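Side-chain contacts in hypothetical protein PA4535 (Pseudomonas aeruginosa, PDB 1Y0K), which is of unknown function but belongs to the DUF1780 family of putative endonucleases, assigned to the PDDEXK nuclease clan: residues 24-29 against 54-59; 116-121 against 143-148; 138-143 against 188-193; 156-161 against 177-182. One frame throughout, in Å; residues are numbered along the deposited sequence.

Overall arrangement
The four contacts show how one mixed sheet is furnished from its loops and helices. Contact 1 comes first along the chain, joining helix 26-40 to the loop that leads into strand 60-62. Contacts 2 and 3, centres 18 Å apart, share strand 140-146 and overlap at Ala143, which touches only in contact 2; Ala143 and Val145 face the 116-121 segment, whereas Asp140 of contact 3 lies on the other face. Contact 4, on strand 179-185, falls in sequence between the segments of contact 3, touching it through Val182 and Leu193; its Pro177 packs on Asn146 of contact 2. Pro57 links contact 1 to Leu139. Together they tie peripheral elements to an α/β core consistent with the PDDEXK clan.

Contact 1: residues 24-29 against 54-59; sequences ARKWDR and GEQPPD
Trp27 and Asp59 meet through one direct hydrogen bond, in which the indole NE1 donates to the backbone O of Asp59 at 2.9 Å. With CG anti to the backbone N (chi1 -164°), the indole reaches out from the first turn of helix 26-40 and presents its pyrrole edge to the loop. The acceptor lies close to the ring plane, and the N-H points at it fairly well (152°), but the donor stands above the carbonyl plane, 37° out of it. Lys26 starts with a similar chi1 and stays extended as far as CE; only the last torsion bends, turning NZ to 3.6 Å from OE1 of Gln56 and 4.1 Å from OD1 of Asp59, too far for a salt bridge. The main ionic partner of NZ is instead Glu30, one turn along the helix. Pro58-Asp59 and Glu68 of strand 65-73 recall the PD and acidic elements of the pattern that names the PDDEXK clan, without its lysine two residues on; no catalytic role is established here. A water bridges the polar ends: it accepts from Lys26 NZ at 2.8 Å and lies 2.7 Å from Asp59 OD1, with a weak link to Gln56 OE1, whose chain extends beyond CG. Asp59 turns its other oxygen, OD2, to the backbone N of Val69, which fixes the carboxylate from the sheet side.

Contact 2: residues 116-121 against 143-148; sequences ARLAPT and AFVNLK
Leu118 packs on Ala143 and Val145 where the turn at 116-119, leading to helix 119-132, comes down on strand 140-146, an interior strand of the mixed sheet in this α/β fold. The apolar contacts form the buried part. Alternation along the strand and on into Leu147 sends Ala143, Val145 and Leu147 toward the 116-121 segment, whereas Phe144 and Asn146 belong to the other face, where Phe144 meets Trp32 edge-to-face and Asn146 ND2 bonds to O of Ala14. The side chain of Leu118 leaves its backbone at a slant to the strand, and its torsions (chi1 -81°, chi2 43°) carry it across: CG rests 4.1 Å from CB of Ala143, and the CD1 branch comes 4.0 Å from CG2 of Val145, the two side chains crossing at about a right angle. Tyr164 of helix 162-166 also packs against Leu118. Among backbone interactions, a type I turn from Ala116 to Ala119, with Ala119 N bonded to Ala116 O at 3.1 Å, sets Arg117 and Leu118 side by side above the strand. The remaining contact is of mixed character, polar group on apolar, and lies at the more exposed end. Arg117 bends at chi2 (-67°), which brings its guanidinium over Leu147. The CD1 methyl of Leu147 lies over one face of that group, and NH1 of Arg117 sits 3.8 Å from both CD1 and CD2 of Leu147.

Contact 3: residues 138-143 against 188-193; sequences ELDLLA and GAPEFL
A chi1 of -56° sets the carboxylate of Asp140 across from its own carbonyl carbon and directs it at Leu193, whose CG is likewise turned away from the carbonyl (chi1 -68°) and whose extended chi2 delivers the CD1 methyl. The two side chains meet at a slant, with Leu193 CD1 4.0 Å from Asp140 OD1 and 4.1 Å from its CG. Pro190 and Asp140 point at each other from opposite directions, with ring carbon CD of Pro190 4.1 Å from OD2 of Asp140, and the CB of Ala189 brushes OD1 at 4.4 Å. All of this is packing of apolar carbon on a carboxylate. It joins the start of strand 140-146, flanked in parallel by strands 65-73 and 171-175 of the mixed sheet, to the turn that follows strand 179-185 and opens helix 191-194, with Pro190 at the N-cap position. The buried carboxylate finds its polar partners elsewhere: OD2 forms a salt bridge with Arg170 and accepts from the backbone N of Gly66, while OD1 is hydrogen-bonded to OG of Ser171. Leu193 also packs against Ser171, Ser173 and Phe37, between the sheet and helix 26-40.

Contact 4: residues 156-161 against 177-182; sequences TPFPPP and PTFARV
Arg181, lying flat over Phe158, has its NH1 hydrogen-bonded to OG of Ser200, a bond that helps to orient the guanidinium. The chain from CD to the guanidinium lies against Phe158. From CG, anti to the backbone N (chi1 179°), it runs extended to NE, so that the methylene CD sits over the centre of the Phe158 ring, 3.6 Å from the centroid and 9° off the normal: a CH-pi contact. NE follows above the rim, 3.5 Å from CG of Phe158, and the guanidinium itself lies beyond, with CB of Phe158 beneath one face. Its plane and that of the ring are only 4° apart, while the side chains slide past each other in opposite directions. Phe179, two residues earlier on the same strand, meets the ring obliquely, its CE1 4.3 Å from CZ of Phe158. Ala111 and Gln115 of helix 111-116 and Met174 of strand 171-175 also pack on Phe158. An aromatic residue of the proline-rich loop between strand 150-153 and helix 162-166 is thereby laid on strand 179-185, the partner of 171-175 in a β-hairpin, as one piece of the packing over the mixed sheet of this α/β fold.

Contact 1: residues 24-29 against 54-59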
loop_
_atom_site.group_PDB
_atom_site.type_symbol
_atom_site.label_atom_id
_atom_site.label_comp_id
_atom_site.label_asym_id
_atom_site.label_seq_id
_atom_site.Cartn_x
_atom_site.Cartn_y
_atom_site.Cartn_z
ATOM N N ALA A 24 -3.429 16.901 3.344
ATOM C CA ALA A 24 -2.795 16.904 2.023
ATOM C C ALA A 24 -3.834 17.011 0.911
ATOM O O ALA A 24 -4.990 16.634 1.099
ATOM C CB ALA A 24 -1.955 15.650 1.840
ATOM N N ARG A 25 -3.413 17.526 -0.243
ATOM C CA ARG A 25 -4.260 17.557 -1.435
ATOM C C ARG A 25 -4.312 16.170 -2.072
ATOM O O ARG A 25 -3.383 15.382 -1.892
ATOM C CB ARG A 25 -3.729 18.588 -2.432
ATOM C CG ARG A 25 -3.817 20.015 -1.912
ATOM C CD ARG A 25 -3.144 20.998 -2.850
ATOM N NE ARG A 25 -3.632 22.354 -2.616
ATOM C CZ ARG A 25 -3.129 23.199 -1.722
ATOM N NH1 ARG A 25 -2.100 22.846 -0.953
ATOM N NH2 ARG A 25 -3.658 24.407 -1.598
ATOM N N LYS A 26 -5.379 15.890 -2.829
ATOM C CA LYS A 26 -5.665 14.526 -3.310
ATOM C C LYS A 26 -4.560 13.863 -4.154
ATOM O O LYS A 26 -4.074 12.775 -3.803
ATOM C CB LYS A 26 -7.012 14.453 -4.038
ATOM C CG LYS A 26 -7.398 13.026 -4.419
ATOM C CD LYS A 26 -8.722 12.945 -5.159
ATOM C CE LYS A 26 -9.018 11.504 -5.551
ATOM N NZ LYS A 26 -8.167 11.045 -6.683
ATOM N N TRP A 27 -4.170 14.489 -5.261
ATOM C CA TRP A 27 -3.146 13.875 -6.095
ATOM C C TRP A 27 -1.788 13.869 -5.397
ATOM O O TRP A 27 -1.041 12.893 -5.485
ATOM C CB TRP A 27 -3.033 14.516 -7.486
ATOM C CG TRP A 27 -2.259 13.597 -8.411
ATOM C CD1 TRP A 27 -2.726 12.467 -9.029
ATOM C CD2 TRP A 27 -0.882 13.715 -8.783
ATOM N NE1 TRP A 27 -1.727 11.882 -9.768
ATOM C CE2 TRP A 27 -0.584 12.622 -9.633
ATOM C CE3 TRP A 27 0.131 14.639 -8.481
ATOM C CZ2 TRP A 27 0.682 12.432 -10.192
ATOM C CZ3 TRP A 27 1.393 14.445 -9.039
ATOM C CH2 TRP A 27 1.655 13.350 -9.880
ATOM N N ASP A 28 -1.483 14.946 -4.685
ATOM C CA ASP A 28 -0.244 15.017 -3.916
ATOM C C ASP A 28 -0.160 13.871 -2.888
ATOM O O ASP A 28 0.889 13.256 -2.730
ATOM C CB ASP A 28 -0.127 16.369 -3.222
ATOM C CG ASP A 28 1.146 16.500 -2.406
ATOM O OD1 ASP A 28 2.231 16.638 -3.015
ATOM O OD2 ASP A 28 1.050 16.480 -1.159
ATOM N N ARG A 29 -1.270 13.605 -2.211
ATOM C CA ARG A 29 -1.395 12.499 -1.261
ATOM C C ARG A 29 -1.079 11.160 -1.930
ATOM O O ARG A 29 -0.335 10.342 -1.387
ATOM C CB ARG A 29 -2.833 12.469 -0.731
ATOM C CG ARG A 29 -3.059 11.689 0.541
ATOM C CD ARG A 29 -4.323 12.185 1.235
ATOM N NE ARG A 29 -5.453 12.269 0.315
ATOM C CZ ARG A 29 -6.510 13.058 0.480
ATOM N NH1 ARG A 29 -6.604 13.861 1.541
ATOM N NH2 ARG A 29 -7.477 13.040 -0.425
ATOM N N GLY A 54 -5.051 10.458 -18.102
ATOM C CA GLY A 54 -6.237 11.138 -18.631
ATOM C C GLY A 54 -7.515 10.734 -17.913
ATOM O O GLY A 54 -8.342 11.587 -17.563
ATOM N N GLU A 55 -7.678 9.432 -17.699
ATOM C CA GLU A 55 -8.852 8.906 -17.013
ATOM C C GLU A 55 -8.401 8.118 -15.810
ATOM O O GLU A 55 -7.425 7.375 -15.890
ATOM C CB GLU A 55 -9.656 7.966 -17.916
ATOM C CG GLU A 55 -10.167 8.591 -19.189
ATOM C CD GLU A 55 -11.373 9.496 -18.987
ATOM O OE1 GLU A 55 -12.270 9.153 -18.184
ATOM O OE2 GLU A 55 -11.426 10.550 -19.652
ATOM N N GLN A 56 -9.110 8.289 -14.701
ATOM C CA GLN A 56 -8.954 7.401 -13.551
ATOM C C GLN A 56 -9.918 6.222 -13.717
ATOM O O GLN A 56 -11.058 6.401 -14.181
ATOM C CB GLN A 56 -9.222 8.143 -12.235
ATOM C CG GLN A 56 -8.194 9.204 -11.878
ATOM C CD GLN A 56 -8.731 10.231 -10.889
ATOM O OE1 GLN A 56 -9.288 9.882 -9.847
ATOM N NE2 GLN A 56 -8.554 11.506 -11.209
ATOM N N PRO A 57 -9.474 5.006 -13.366
ATOM C CA PRO A 57 -8.169 4.634 -12.810
ATOM C C PRO A 57 -7.112 4.533 -13.915
ATOM O O PRO A 57 -7.473 4.425 -15.092
ATOM C CB PRO A 57 -8.439 3.252 -12.216
ATOM C CG PRO A 57 -9.520 2.675 -13.100
ATOM C CD PRO A 57 -10.354 3.834 -13.548
ATOM N N PRO A 58 -5.822 4.535 -13.551
ATOM C CA PRO A 58 -5.290 4.614 -12.185
ATOM C C PRO A 58 -5.149 6.056 -11.684
ATOM O O PRO A 58 -5.784 6.966 -12.229
ATOM C CB PRO A 58 -3.918 3.957 -12.329
ATOM C CG PRO A 58 -3.477 4.374 -13.721
ATOM C CD PRO A 58 -4.740 4.432 -14.550
ATOM N N ASP A 59 -4.317 6.257 -10.659
ATOM C CA ASP A 59 -4.100 7.584 -10.068
ATOM C C ASP A 59 -2.764 8.189 -10.453
ATOM O O ASP A 59 -2.682 9.385 -10.763
ATOM C CB ASP A 59 -4.187 7.524 -8.541
ATOM C CG ASP A 59 -5.549 7.073 -8.053
ATOM O OD1 ASP A 59 -6.572 7.673 -8.464
ATOM O OD2 ASP A 59 -5.600 6.119 -7.250
HETATM O O HOH W 1 -8.669 8.321 -6.954
#

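Contact 2: residues 116-121 against 143-148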
loop_
_atom_site.group_PDB
_atom_site.type_symbol
_atom_site.label_atom_id
_atom_site.label_comp_id
_atom_site.label_asym_id
_atom_site.label_seq_id
_atom_site.Cartn_x
_atom_site.Cartn_y
_atom_site.Cartn_z
ATOM N N ALA A 116 -6.417 -8.871 5.110
ATOM C CA ALA A 116 -7.878 -8.903 4.977
ATOM C C ALA A 116 -8.530 -7.526 5.131
ATOM O O ALA A 116 -9.653 -7.307 4.683
ATOM C CB ALA A 116 -8.479 -9.897 5.977
ATOM N N ARG A 117 -7.830 -6.599 5.774
ATOM C CA ARG A 117 -8.320 -5.234 5.932
ATOM C C ARG A 117 -8.498 -4.508 4.593
ATOM O O ARG A 117 -9.209 -3.502 4.522
ATOM C CB ARG A 117 -7.401 -4.410 6.836
ATOM C CG ARG A 117 -7.400 -4.830 8.299
ATOM C CD ARG A 117 -8.741 -4.573 8.978
ATOM N NE ARG A 117 -8.667 -4.844 10.418
ATOM C CZ ARG A 117 -8.538 -3.903 11.343
ATOM N NH1 ARG A 117 -8.474 -2.620 10.993
ATOM N NH2 ARG A 117 -8.467 -4.240 12.626
ATOM N N LEU A 118 -7.835 -5.012 3.551
ATOM C CA LEU A 118 -7.927 -4.417 2.218
ATOM C C LEU A 118 -9.213 -4.818 1.501
ATOM O O LEU A 118 -9.588 -4.205 0.488
ATOM C CB LEU A 118 -6.743 -4.863 1.366
ATOM C CG LEU A 118 -5.375 -4.185 1.484
ATOM C CD1 LEU A 118 -4.953 -3.916 2.900
ATOM C CD2 LEU A 118 -4.323 -5.044 0.740
ATOM N N ALA A 119 -9.876 -5.852 2.007
ATOM C CA ALA A 119 -10.938 -6.505 1.230
ATOM C C ALA A 119 -12.145 -5.606 0.921
ATOM O O ALA A 119 -12.595 -5.566 -0.227
ATOM C CB ALA A 119 -11.371 -7.812 1.892
ATOM N N PRO A 120 -12.684 -4.892 1.930
ATOM C CA PRO A 120 -13.870 -4.078 1.636
ATOM C C PRO A 120 -13.675 -3.116 0.460
ATOM O O PRO A 120 -14.508 -3.070 -0.454
ATOM C CB PRO A 120 -14.108 -3.337 2.954
ATOM C CG PRO A 120 -13.604 -4.328 3.990
ATOM C CD PRO A 120 -12.325 -4.813 3.363
ATOM N N THR A 121 -12.566 -2.380 0.462
ATOM C CA THR A 121 -12.300 -1.417 -0.602
ATOM C C THR A 121 -12.003 -2.118 -1.927
ATOM O O THR A 121 -12.513 -1.711 -2.974
ATOM C CB THR A 121 -11.163 -0.451 -0.189
ATOM O OG1 THR A 121 -11.624 0.334 0.916
ATOM C CG2 THR A 121 -10.808 0.495 -1.322
ATOM N N ALA A 143 -1.960 0.000 -1.608
ATOM C CA ALA A 143 -2.684 0.395 -0.396
ATOM C C ALA A 143 -1.734 1.076 0.561
ATOM O O ALA A 143 -0.669 0.521 0.857
ATOM C CB ALA A 143 -3.277 -0.845 0.295
ATOM N N PHE A 144 -2.103 2.263 1.054
ATOM C CA PHE A 144 -1.393 2.845 2.199
ATOM C C PHE A 144 -2.155 2.434 3.457
ATOM O O PHE A 144 -3.314 2.814 3.649
ATOM C CB PHE A 144 -1.269 4.368 2.103
ATOM C CG PHE A 144 -0.505 4.967 3.251
ATOM C CD1 PHE A 144 0.886 5.015 3.208
ATOM C CD2 PHE A 144 -1.167 5.453 4.376
ATOM C CE1 PHE A 144 1.618 5.547 4.274
ATOM C CE2 PHE A 144 -0.437 5.993 5.450
ATOM C CZ PHE A 144 0.954 6.031 5.393
ATOM N N VAL A 145 -1.505 1.606 4.266
ATOM C CA VAL A 145 -2.121 0.984 5.422
ATOM C C VAL A 145 -1.566 1.608 6.713
ATOM O O VAL A 145 -0.360 1.549 6.989
ATOM C CB VAL A 145 -1.909 -0.558 5.418
ATOM C CG1 VAL A 145 -2.702 -1.208 6.565
ATOM C CG2 VAL A 145 -2.341 -1.158 4.090
ATOM N N ASN A 146 -2.462 2.186 7.508
ATOM C CA ASN A 146 -2.068 2.889 8.722
ATOM C C ASN A 146 -3.176 2.816 9.767
ATOM O O ASN A 146 -4.181 3.505 9.667
ATOM C CB ASN A 146 -1.705 4.346 8.414
ATOM C CG ASN A 146 -1.146 5.067 9.623
ATOM O OD1 ASN A 146 -0.273 4.542 10.323
ATOM N ND2 ASN A 146 -1.657 6.263 9.889
ATOM N N LEU A 147 -2.968 1.967 10.765
ATOM C CA LEU A 147 -3.983 1.691 11.778
ATOM C C LEU A 147 -3.468 2.181 13.114
ATOM O O LEU A 147 -2.386 1.786 13.529
ATOM C CB LEU A 147 -4.268 0.185 11.854
ATOM C CG LEU A 147 -4.596 -0.548 10.540
ATOM C CD1 LEU A 147 -4.675 -2.055 10.756
ATOM C CD2 LEU A 147 -5.886 -0.029 9.905
ATOM N N LYS A 148 -4.227 3.043 13.785
ATOM C CA LYS A 148 -3.816 3.498 15.112
ATOM C C LYS A 148 -4.019 2.384 16.152
ATOM O O LYS A 148 -3.281 2.313 17.139
ATOM C CB LYS A 148 -4.550 4.786 15.512
ATOM C CG LYS A 148 -4.014 5.423 16.799
ATOM C CD LYS A 148 -4.661 6.764 17.123
ATOM C CE LYS A 148 -4.293 7.254 18.522
ATOM N NZ LYS A 148 -4.696 6.334 19.630
#

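Contact 3: residues 138-143 against 188-193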
loop_
_atom_site.group_PDB
_atom_site.type_symbol
_atom_site.label_atom_id
_atom_site.label_comp_id
_atom_site.label_asym_id
_atom_site.label_seq_id
_atom_site.Cartn_x
_atom_site.Cartn_y
_atom_site.Cartn_z
ATOM N N GLU A 138 -4.660 -3.970 -16.009
ATOM C CA GLU A 138 -3.665 -2.938 -16.313
ATOM C C GLU A 138 -3.346 -2.096 -15.075
ATOM O O GLU A 138 -2.560 -1.144 -15.147
ATOM C CB GLU A 138 -4.126 -2.037 -17.475
ATOM C CG GLU A 138 -4.131 -2.749 -18.842
ATOM C CD GLU A 138 -2.738 -3.142 -19.338
ATOM O OE1 GLU A 138 -1.763 -2.412 -19.070
ATOM O OE2 GLU A 138 -2.615 -4.191 -20.013
ATOM N N LEU A 139 -3.948 -2.467 -13.945
ATOM C CA LEU A 139 -3.854 -1.659 -12.728
ATOM C C LEU A 139 -2.957 -2.299 -11.676
ATOM O O LEU A 139 -3.071 -3.491 -11.379
ATOM C CB LEU A 139 -5.254 -1.410 -12.137
ATOM C CG LEU A 139 -6.280 -0.677 -13.020
ATOM C CD1 LEU A 139 -7.610 -0.507 -12.282
ATOM C CD2 LEU A 139 -5.757 0.679 -13.504
ATOM N N ASP A 140 -2.072 -1.480 -11.127
ATOM C CA ASP A 140 -1.196 -1.870 -10.023
ATOM C C ASP A 140 -1.716 -1.252 -8.734
ATOM O O ASP A 140 -1.530 -0.061 -8.482
ATOM C CB ASP A 140 0.218 -1.383 -10.320
ATOM C CG ASP A 140 0.733 -1.901 -11.659
ATOM O OD1 ASP A 140 0.762 -3.137 -11.837
ATOM O OD2 ASP A 140 1.115 -1.079 -12.525
ATOM N N LEU A 141 -2.406 -2.053 -7.933
ATOM C CA LEU A 141 -3.033 -1.531 -6.725
ATOM C C LEU A 141 -1.984 -1.292 -5.648
ATOM O O LEU A 141 -1.075 -2.104 -5.467
ATOM C CB LEU A 141 -4.121 -2.487 -6.218
ATOM C CG LEU A 141 -5.502 -2.393 -6.907
ATOM C CD1 LEU A 141 -6.326 -1.327 -6.256
ATOM C CD2 LEU A 141 -5.437 -2.136 -8.427
ATOM N N LEU A 142 -2.123 -0.171 -4.947
ATOM C CA LEU A 142 -1.182 0.218 -3.892
ATOM C C LEU A 142 -1.953 0.765 -2.700
ATOM O O LEU A 142 -2.548 1.844 -2.780
ATOM C CB LEU A 142 -0.183 1.260 -4.407
ATOM C CG LEU A 142 0.866 1.767 -3.411
ATOM C CD1 LEU A 142 1.718 0.603 -2.865
ATOM C CD2 LEU A 142 1.754 2.838 -4.065
ATOM N N ALA A 143 -1.960 0.000 -1.608
ATOM C CA ALA A 143 -2.684 0.395 -0.396
ATOM C C ALA A 143 -1.734 1.076 0.561
ATOM O O ALA A 143 -0.669 0.521 0.857
ATOM C CB ALA A 143 -3.277 -0.845 0.295
ATOM N N GLY A 188 3.348 -9.280 -16.573
ATOM C CA GLY A 188 3.307 -7.979 -17.250
ATOM C C GLY A 188 3.584 -6.756 -16.389
ATOM O O GLY A 188 3.758 -5.653 -16.911
ATOM N N ALA A 189 3.629 -6.946 -15.072
ATOM C CA ALA A 189 3.884 -5.857 -14.129
ATOM C C ALA A 189 5.315 -5.346 -14.273
ATOM O O ALA A 189 6.202 -6.108 -14.668
ATOM C CB ALA A 189 3.619 -6.321 -12.695
ATOM N N PRO A 190 5.536 -4.047 -13.993
ATOM C CA PRO A 190 6.888 -3.491 -13.962
ATOM C C PRO A 190 7.874 -4.386 -13.228
ATOM O O PRO A 190 7.534 -5.002 -12.214
ATOM C CB PRO A 190 6.695 -2.192 -13.186
ATOM C CG PRO A 190 5.342 -1.745 -13.584
ATOM C CD PRO A 190 4.522 -3.005 -13.725
ATOM N N GLU A 191 9.098 -4.451 -13.735
ATOM C CA GLU A 191 10.095 -5.344 -13.163
ATOM C C GLU A 191 10.393 -5.055 -11.688
ATOM O O GLU A 191 10.640 -5.990 -10.919
ATOM C CB GLU A 191 11.368 -5.314 -14.008
ATOM C CG GLU A 191 12.432 -6.290 -13.570
ATOM C CD GLU A 191 13.802 -5.859 -14.035
ATOM O OE1 GLU A 191 14.060 -4.636 -14.045
ATOM O OE2 GLU A 191 14.618 -6.737 -14.387
ATOM N N PHE A 192 10.344 -3.782 -11.282
ATOM C CA PHE A 192 10.612 -3.428 -9.886
ATOM C C PHE A 192 9.602 -4.036 -8.911
ATOM O O PHE A 192 9.940 -4.332 -7.772
ATOM C CB PHE A 192 10.806 -1.912 -9.666
ATOM C CG PHE A 192 9.546 -1.087 -9.797
ATOM C CD1 PHE A 192 8.689 -0.910 -8.706
ATOM C CD2 PHE A 192 9.236 -0.452 -11.001
ATOM C CE1 PHE A 192 7.521 -0.141 -8.825
ATOM C CE2 PHE A 192 8.072 0.332 -11.129
ATOM C CZ PHE A 192 7.214 0.483 -10.040
ATOM N N LEU A 193 8.372 -4.244 -9.369
ATOM C CA LEU A 193 7.390 -4.970 -8.567
ATOM C C LEU A 193 7.730 -6.462 -8.473
ATOM O O LEU A 193 7.789 -7.027 -7.386
ATOM C CB LEU A 193 5.974 -4.760 -9.122
ATOM C CG LEU A 193 5.445 -3.331 -8.959
ATOM C CD1 LEU A 193 4.107 -3.165 -9.672
ATOM C CD2 LEU A 193 5.325 -2.953 -7.474
#

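Contact 4: residues 156-161 against 177-182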
loop_
_atom_site.group_PDB
_atom_site.type_symbol
_atom_site.label_atom_id
_atom_site.label_comp_id
_atom_site.label_asym_id
_atom_site.label_seq_id
_atom_site.Cartn_x
_atom_site.Cartn_y
_atom_site.Cartn_z
ATOM N N THR A 156 4.359 -13.514 11.725
ATOM C CA THR A 156 3.326 -14.309 11.067
ATOM C C THR A 156 3.479 -14.181 9.546
ATOM O O THR A 156 3.847 -13.116 9.037
ATOM C CB THR A 156 1.909 -13.891 11.522
ATOM O OG1 THR A 156 1.650 -12.531 11.130
ATOM C CG2 THR A 156 1.795 -13.984 13.045
ATOM N N PRO A 157 3.239 -15.278 8.815
ATOM C CA PRO A 157 3.410 -15.256 7.365
ATOM C C PRO A 157 2.203 -14.684 6.603
ATOM O O PRO A 157 1.081 -14.824 7.060
ATOM C CB PRO A 157 3.596 -16.734 7.019
ATOM C CG PRO A 157 2.878 -17.479 8.079
ATOM C CD PRO A 157 2.828 -16.603 9.315
ATOM N N PHE A 158 2.453 -14.045 5.460
ATOM C CA PHE A 158 1.356 -13.599 4.591
ATOM C C PHE A 158 0.799 -14.762 3.781
ATOM O O PHE A 158 1.549 -15.402 3.031
ATOM C CB PHE A 158 1.823 -12.495 3.646
ATOM C CG PHE A 158 1.954 -11.167 4.302
ATOM C CD1 PHE A 158 3.108 -10.838 5.017
ATOM C CD2 PHE A 158 0.916 -10.240 4.225
ATOM C CE1 PHE A 158 3.237 -9.602 5.632
ATOM C CE2 PHE A 158 1.039 -8.990 4.840
ATOM C CZ PHE A 158 2.197 -8.669 5.539
ATOM N N PRO A 159 -0.513 -15.044 3.926
ATOM C CA PRO A 159 -1.099 -16.122 3.143
ATOM C C PRO A 159 -1.254 -15.684 1.686
ATOM O O PRO A 159 -1.247 -14.474 1.409
ATOM C CB PRO A 159 -2.464 -16.318 3.801
ATOM C CG PRO A 159 -2.814 -14.994 4.346
ATOM C CD PRO A 159 -1.513 -14.390 4.792
ATOM N N PRO A 160 -1.359 -16.652 0.752
ATOM C CA PRO A 160 -1.645 -16.293 -0.638
ATOM C C PRO A 160 -2.854 -15.363 -0.725
ATOM O O PRO A 160 -3.863 -15.622 -0.075
ATOM C CB PRO A 160 -1.974 -17.645 -1.288
ATOM C CG PRO A 160 -1.199 -18.638 -0.492
ATOM C CD PRO A 160 -1.217 -18.109 0.927
ATOM N N PRO A 161 -2.736 -14.264 -1.495
ATOM C CA PRO A 161 -3.819 -13.301 -1.653
ATOM C C PRO A 161 -4.840 -13.731 -2.710
ATOM O O PRO A 161 -5.054 -13.023 -3.702
ATOM C CB PRO A 161 -3.085 -12.028 -2.090
ATOM C CG PRO A 161 -1.930 -12.526 -2.864
ATOM C CD PRO A 161 -1.528 -13.848 -2.231
ATOM N N PRO A 177 3.652 3.149 7.551
ATOM C CA PRO A 177 4.816 3.645 8.278
ATOM C C PRO A 177 5.762 2.526 8.734
ATOM O O PRO A 177 6.970 2.758 8.862
ATOM C CB PRO A 177 4.196 4.399 9.467
ATOM C CG PRO A 177 2.778 4.744 8.998
ATOM C CD PRO A 177 2.379 3.549 8.174
ATOM N N THR A 178 5.245 1.317 8.939
ATOM C CA THR A 178 6.086 0.238 9.483
ATOM C C THR A 178 6.665 -0.739 8.461
ATOM O O THR A 178 7.593 -1.475 8.783
ATOM C CB THR A 178 5.351 -0.593 10.549
ATOM O OG1 THR A 178 4.202 -1.214 9.958
ATOM C CG2 THR A 178 4.901 0.304 11.711
ATOM N N PHE A 179 6.118 -0.770 7.245
ATOM C CA PHE A 179 6.526 -1.816 6.297
ATOM C C PHE A 179 6.042 -1.545 4.881
ATOM O O PHE A 179 5.195 -0.686 4.664
ATOM C CB PHE A 179 5.999 -3.183 6.752
ATOM C CG PHE A 179 4.572 -3.447 6.350
ATOM C CD1 PHE A 179 4.290 -4.289 5.274
ATOM C CD2 PHE A 179 3.521 -2.832 7.019
ATOM C CE1 PHE A 179 2.976 -4.533 4.884
ATOM C CE2 PHE A 179 2.186 -3.069 6.636
ATOM C CZ PHE A 179 1.920 -3.918 5.565
ATOM N N ALA A 180 6.600 -2.292 3.930
ATOM C CA ALA A 180 6.076 -2.358 2.562
ATOM C C ALA A 180 6.176 -3.799 2.079
ATOM O O ALA A 180 7.067 -4.554 2.494
ATOM C CB ALA A 180 6.842 -1.432 1.654
ATOM N N ARG A 181 5.239 -4.196 1.227
ATOM C CA ARG A 181 5.276 -5.527 0.648
ATOM C C ARG A 181 4.535 -5.535 -0.679
ATOM O O ARG A 181 3.436 -4.987 -0.787
ATOM C CB ARG A 181 4.640 -6.549 1.598
ATOM C CG ARG A 181 4.616 -7.973 1.039
ATOM C CD ARG A 181 3.953 -8.940 2.025
ATOM N NE ARG A 181 3.839 -10.281 1.454
ATOM C CZ ARG A 181 4.760 -11.239 1.583
ATOM N NH1 ARG A 181 5.861 -11.037 2.301
ATOM N NH2 ARG A 181 4.568 -12.418 1.008
ATOM N N VAL A 182 5.149 -6.155 -1.679
ATOM C CA VAL A 182 4.443 -6.480 -2.919
ATOM C C VAL A 182 3.746 -7.826 -2.673
ATOM O O VAL A 182 4.417 -8.849 -2.446
ATOM C CB VAL A 182 5.431 -6.579 -4.117
ATOM C CG1 VAL A 182 4.690 -6.989 -5.397
ATOM C CG2 VAL A 182 6.168 -5.247 -4.315
#